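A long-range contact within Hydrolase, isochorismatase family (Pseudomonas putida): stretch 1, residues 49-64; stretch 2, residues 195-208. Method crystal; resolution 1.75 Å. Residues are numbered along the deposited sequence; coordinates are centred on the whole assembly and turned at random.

Stretch 1 49-64: SRTKEICDLARALEFP
Stretch 2 195-208: DSDDILKWLRSVAG

Two helices far apart in sequence can pack side by side with no hydrogen bond between them, as residues 49-64 and 195-208 illustrate. Helix 49-60 and helix 196-207 run in the same direction, their axes 4° apart and 9.9 Å at closest approach. Register follows Arg50 CA to Ser196 CA (6.4 Å), Ile54 CA to Leu200 CA (6.1 Å), Ala58 CA to Leu203 CA (7.0 Å) and Leu61 CA to Ala207 CA (6.9 Å). Asp195 caps the second helix, OD2 accepting from Asp198 N at 3.1 Å. The first ends in a Schellman motif: Glu62 (phi/psi 64/32) leaves the helical conformation, with Phe63 N bonded to Ala58 O at 2.9 Å and Glu62 N to Arg59 O at 3.0 Å, before Phe63 turns extended (-92/144).

Apolar side chains fill the seam, burying 636 Å² over both sides. Ile54 (m, t) starts sideways, but its end comes nearer, a knob among Ser196, Ile199, Leu200 and Leu203. Leu200 and Leu203 are both m, t; Leu57 (-145°, -147°) points toward the partner, CD1 3.8 Å from Leu203 CB. Leu61 (m, t) brings CD2 3.7 Å from Ala207 CB, and Phe63 (m, -37°) sets CZ 3.6 Å from Val206 CG2. Arg50 (m, m, p) pairs its charge within its own helix, NE to Glu53 OE1 at 3.1 Å, leaving CD against Ser196.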

# COMPACT_ATOMS: atom_id res chain seq x y z
N SER A 49 7.51 10.74 29.16
CA SER A 49 7.15 10.16 30.46
C SER A 49 5.67 9.78 30.51
O SER A 49 5.31 8.76 31.10
CB SER A 49 7.54 11.09 31.62
OG SER A 49 6.85 12.31 31.53
N ARG A 50 4.80 10.58 29.88
CA ARG A 50 3.39 10.23 29.77
C ARG A 50 3.22 8.99 28.89
O ARG A 50 2.45 8.08 29.22
CB ARG A 50 2.55 11.40 29.20
CG ARG A 50 2.54 12.68 30.02
CD ARG A 50 1.78 12.55 31.34
NE ARG A 50 2.60 11.93 32.38
CZ ARG A 50 3.61 12.52 33.00
NH1 ARG A 50 3.96 13.77 32.70
NH2 ARG A 50 4.29 11.86 33.93
N THR A 51 3.96 8.95 27.78
CA THR A 51 3.91 7.82 26.86
C THR A 51 4.40 6.55 27.57
O THR A 51 3.79 5.48 27.42
CB THR A 51 4.73 8.10 25.58
OG1 THR A 51 4.20 9.27 24.93
CG2 THR A 51 4.67 6.91 24.61
N LYS A 52 5.47 6.67 28.36
CA LYS A 52 5.99 5.51 29.11
C LYS A 52 4.92 4.89 30.02
O LYS A 52 4.80 3.67 30.09
CB LYS A 52 7.23 5.90 29.93
CG LYS A 52 7.86 4.73 30.68
CD LYS A 52 9.15 5.14 31.39
CE LYS A 52 9.75 3.98 32.19
NZ LYS A 52 8.83 3.45 33.23
N GLU A 53 4.14 5.74 30.68
CA GLU A 53 3.05 5.28 31.55
C GLU A 53 2.01 4.48 30.76
O GLU A 53 1.58 3.41 31.18
CB GLU A 53 2.40 6.46 32.27
CG GLU A 53 3.34 7.21 33.20
CD GLU A 53 2.67 8.33 33.96
OE1 GLU A 53 1.89 9.10 33.35
OE2 GLU A 53 2.93 8.46 35.18
N ILE A 54 1.61 5.02 29.61
CA ILE A 54 0.66 4.35 28.72
C ILE A 54 1.19 3.00 28.24
O ILE A 54 0.49 1.98 28.32
CB ILE A 54 0.27 5.25 27.53
CG1 ILE A 54 -0.58 6.43 28.01
CG2 ILE A 54 -0.48 4.46 26.46
CD1 ILE A 54 -0.92 7.44 26.92
N CYS A 55 2.43 2.99 27.74
CA CYS A 55 3.06 1.78 27.22
C CYS A 55 3.25 0.72 28.32
O CYS A 55 2.97 -0.45 28.09
CB CYS A 55 4.40 2.11 26.56
SG CYS A 55 4.26 3.01 25.01
N ASP A 56 3.70 1.15 29.50
CA ASP A 56 3.85 0.22 30.63
C ASP A 56 2.55 -0.48 31.00
O ASP A 56 2.54 -1.69 31.24
CB ASP A 56 4.45 0.92 31.86
CG ASP A 56 5.93 1.23 31.70
OD1 ASP A 56 6.53 0.85 30.67
OD2 ASP A 56 6.51 1.86 32.61
N LEU A 57 1.45 0.28 31.02
CA LEU A 57 0.13 -0.29 31.30
C LEU A 57 -0.30 -1.24 30.18
O LEU A 57 -0.66 -2.39 30.44
CB LEU A 57 -0.92 0.81 31.48
CG LEU A 57 -2.08 0.68 32.48
CD1 LEU A 57 -3.32 1.38 31.94
CD2 LEU A 57 -2.43 -0.74 32.91
N ALA A 58 -0.27 -0.76 28.93
CA ALA A 58 -0.68 -1.57 27.78
C ALA A 58 0.10 -2.88 27.68
O ALA A 58 -0.49 -3.95 27.47
CB ALA A 58 -0.54 -0.77 26.49
N ARG A 59 1.42 -2.78 27.83
CA ARG A 59 2.30 -3.95 27.75
C ARG A 59 1.93 -4.99 28.81
O ARG A 59 1.82 -6.18 28.51
CB ARG A 59 3.76 -3.52 27.91
CG ARG A 59 4.76 -4.51 27.33
CD ARG A 59 6.19 -4.17 27.73
NE ARG A 59 6.71 -2.99 27.02
CZ ARG A 59 6.79 -1.76 27.54
NH1 ARG A 59 6.38 -1.53 28.79
NH2 ARG A 59 7.28 -0.77 26.81
N ALA A 60 1.73 -4.52 30.04
CA ALA A 60 1.34 -5.39 31.16
C ALA A 60 -0.01 -6.06 30.92
O ALA A 60 -0.24 -7.18 31.36
CB ALA A 60 1.34 -4.61 32.46
N LEU A 61 -0.91 -5.36 30.22
CA LEU A 61 -2.23 -5.87 29.88
C LEU A 61 -2.23 -6.72 28.61
O LEU A 61 -3.29 -7.19 28.17
CB LEU A 61 -3.25 -4.73 29.76
CG LEU A 61 -3.57 -3.92 31.02
CD1 LEU A 61 -4.54 -2.79 30.70
CD2 LEU A 61 -4.11 -4.80 32.14
N GLU A 62 -1.05 -6.92 28.04
CA GLU A 62 -0.85 -7.72 26.82
C GLU A 62 -1.53 -7.15 25.57
O GLU A 62 -1.95 -7.89 24.67
CB GLU A 62 -1.19 -9.20 27.05
CG GLU A 62 -0.30 -9.84 28.11
CD GLU A 62 -0.70 -11.26 28.48
OE1 GLU A 62 0.06 -11.90 29.24
OE2 GLU A 62 -1.76 -11.75 28.03
N PHE A 63 -1.62 -5.83 25.52
CA PHE A 63 -2.04 -5.13 24.31
C PHE A 63 -0.77 -4.78 23.53
O PHE A 63 0.26 -4.46 24.14
CB PHE A 63 -2.80 -3.84 24.64
CG PHE A 63 -4.02 -4.05 25.49
CD1 PHE A 63 -4.83 -5.17 25.33
CD2 PHE A 63 -4.38 -3.09 26.43
CE1 PHE A 63 -5.96 -5.35 26.11
CE2 PHE A 63 -5.52 -3.26 27.22
CZ PHE A 63 -6.31 -4.39 27.05
N PRO A 64 -0.84 -4.84 22.18
CA PRO A 64 0.36 -4.54 21.39
C PRO A 64 0.92 -3.13 21.64
O PRO A 64 0.16 -2.17 21.72
CB PRO A 64 -0.13 -4.68 19.95
CG PRO A 64 -1.22 -5.69 20.05
CD PRO A 64 -1.92 -5.38 21.34
N ASP A 195 -6.30 13.05 26.53
CA ASP A 195 -5.05 13.08 27.31
C ASP A 195 -4.70 11.72 27.90
O ASP A 195 -5.52 10.80 27.89
CB ASP A 195 -5.06 14.20 28.37
CG ASP A 195 -6.14 14.02 29.44
OD1 ASP A 195 -6.43 15.01 30.14
OD2 ASP A 195 -6.68 12.91 29.61
N SER A 196 -3.48 11.61 28.43
CA SER A 196 -2.96 10.33 28.94
C SER A 196 -3.78 9.77 30.11
O SER A 196 -4.00 8.57 30.18
CB SER A 196 -1.48 10.43 29.30
OG SER A 196 -1.23 11.45 30.26
N ASP A 197 -4.24 10.66 31.00
CA ASP A 197 -5.14 10.27 32.09
C ASP A 197 -6.36 9.49 31.61
O ASP A 197 -6.68 8.44 32.16
CB ASP A 197 -5.60 11.51 32.88
CG ASP A 197 -4.59 11.97 33.91
OD1 ASP A 197 -3.58 11.27 34.15
OD2 ASP A 197 -4.81 13.05 34.50
N ASP A 198 -7.03 10.01 30.58
CA ASP A 198 -8.16 9.34 29.92
C ASP A 198 -7.71 7.98 29.40
O ASP A 198 -8.33 6.96 29.70
CB ASP A 198 -8.71 10.23 28.79
CG ASP A 198 -9.81 9.55 27.94
OD1 ASP A 198 -10.32 10.22 27.02
OD2 ASP A 198 -10.16 8.37 28.16
N ILE A 199 -6.63 7.95 28.62
CA ILE A 199 -6.13 6.71 28.02
C ILE A 199 -5.90 5.64 29.09
O ILE A 199 -6.37 4.51 28.95
CB ILE A 199 -4.84 6.94 27.19
CG1 ILE A 199 -5.12 7.87 26.00
CG2 ILE A 199 -4.25 5.61 26.71
CD1 ILE A 199 -6.21 7.41 25.05
N LEU A 200 -5.21 6.01 30.16
CA LEU A 200 -4.86 5.06 31.23
C LEU A 200 -6.11 4.45 31.87
O LEU A 200 -6.18 3.23 32.03
CB LEU A 200 -3.98 5.73 32.29
CG LEU A 200 -2.57 6.16 31.88
CD1 LEU A 200 -1.98 7.09 32.93
CD2 LEU A 200 -1.66 4.96 31.62
N LYS A 201 -7.08 5.29 32.21
CA LYS A 201 -8.35 4.85 32.78
C LYS A 201 -9.08 3.94 31.80
O LYS A 201 -9.62 2.90 32.20
CB LYS A 201 -9.21 6.06 33.16
CG LYS A 201 -10.54 5.74 33.82
CD LYS A 201 -11.28 7.02 34.19
CE LYS A 201 -12.74 6.75 34.53
NZ LYS A 201 -12.90 6.13 35.87
N TRP A 202 -9.08 4.33 30.53
CA TRP A 202 -9.73 3.56 29.47
C TRP A 202 -9.12 2.18 29.27
O TRP A 202 -9.85 1.20 29.14
CB TRP A 202 -9.74 4.34 28.15
CG TRP A 202 -10.26 3.53 26.99
CD1 TRP A 202 -11.55 3.06 26.79
CD2 TRP A 202 -9.49 3.04 25.84
NE1 TRP A 202 -11.64 2.34 25.63
CE2 TRP A 202 -10.44 2.29 25.01
CE3 TRP A 202 -8.17 3.14 25.42
CZ2 TRP A 202 -10.06 1.68 23.82
CZ3 TRP A 202 -7.80 2.52 24.22
CH2 TRP A 202 -8.73 1.81 23.45
N LEU A 203 -7.79 2.10 29.27
CA LEU A 203 -7.11 0.80 29.12
C LEU A 203 -7.45 -0.16 30.27
O LEU A 203 -7.72 -1.34 30.04
CB LEU A 203 -5.59 0.96 28.98
CG LEU A 203 -5.06 1.68 27.73
CD1 LEU A 203 -3.58 1.99 27.85
CD2 LEU A 203 -5.35 0.87 26.46
N ARG A 204 -7.47 0.36 31.49
CA ARG A 204 -7.87 -0.43 32.67
C ARG A 204 -9.31 -0.92 32.53
O ARG A 204 -9.61 -2.07 32.87
CB ARG A 204 -7.71 0.38 33.96
CG ARG A 204 -6.26 0.66 34.32
CD ARG A 204 -6.11 1.19 35.74
NE ARG A 204 -4.70 1.44 36.06
CZ ARG A 204 -3.83 0.52 36.48
NH1 ARG A 204 -4.20 -0.74 36.65
NH2 ARG A 204 -2.58 0.87 36.74
N SER A 205 -10.17 -0.06 32.00
CA SER A 205 -11.57 -0.39 31.78
C SER A 205 -11.77 -1.53 30.77
O SER A 205 -12.54 -2.45 31.03
CB SER A 205 -12.36 0.85 31.36
OG SER A 205 -13.75 0.56 31.32
N VAL A 206 -11.07 -1.49 29.63
CA VAL A 206 -11.21 -2.58 28.65
C VAL A 206 -10.65 -3.91 29.13
O VAL A 206 -11.20 -4.96 28.82
CB VAL A 206 -10.79 -2.21 27.19
CG1 VAL A 206 -10.45 -0.73 27.05
CG2 VAL A 206 -9.70 -3.12 26.64
N ALA A 207 -9.57 -3.87 29.91
CA ALA A 207 -9.01 -5.08 30.52
C ALA A 207 -9.98 -5.68 31.54
O ALA A 207 -10.10 -6.90 31.64
CB ALA A 207 -7.67 -4.79 31.16
N GLY A 208 -10.66 -4.81 32.29
CA GLY A 208 -11.62 -5.24 33.31
C GLY A 208 -12.88 -5.89 32.76
O GLY A 208 -13.22 -5.72 31.59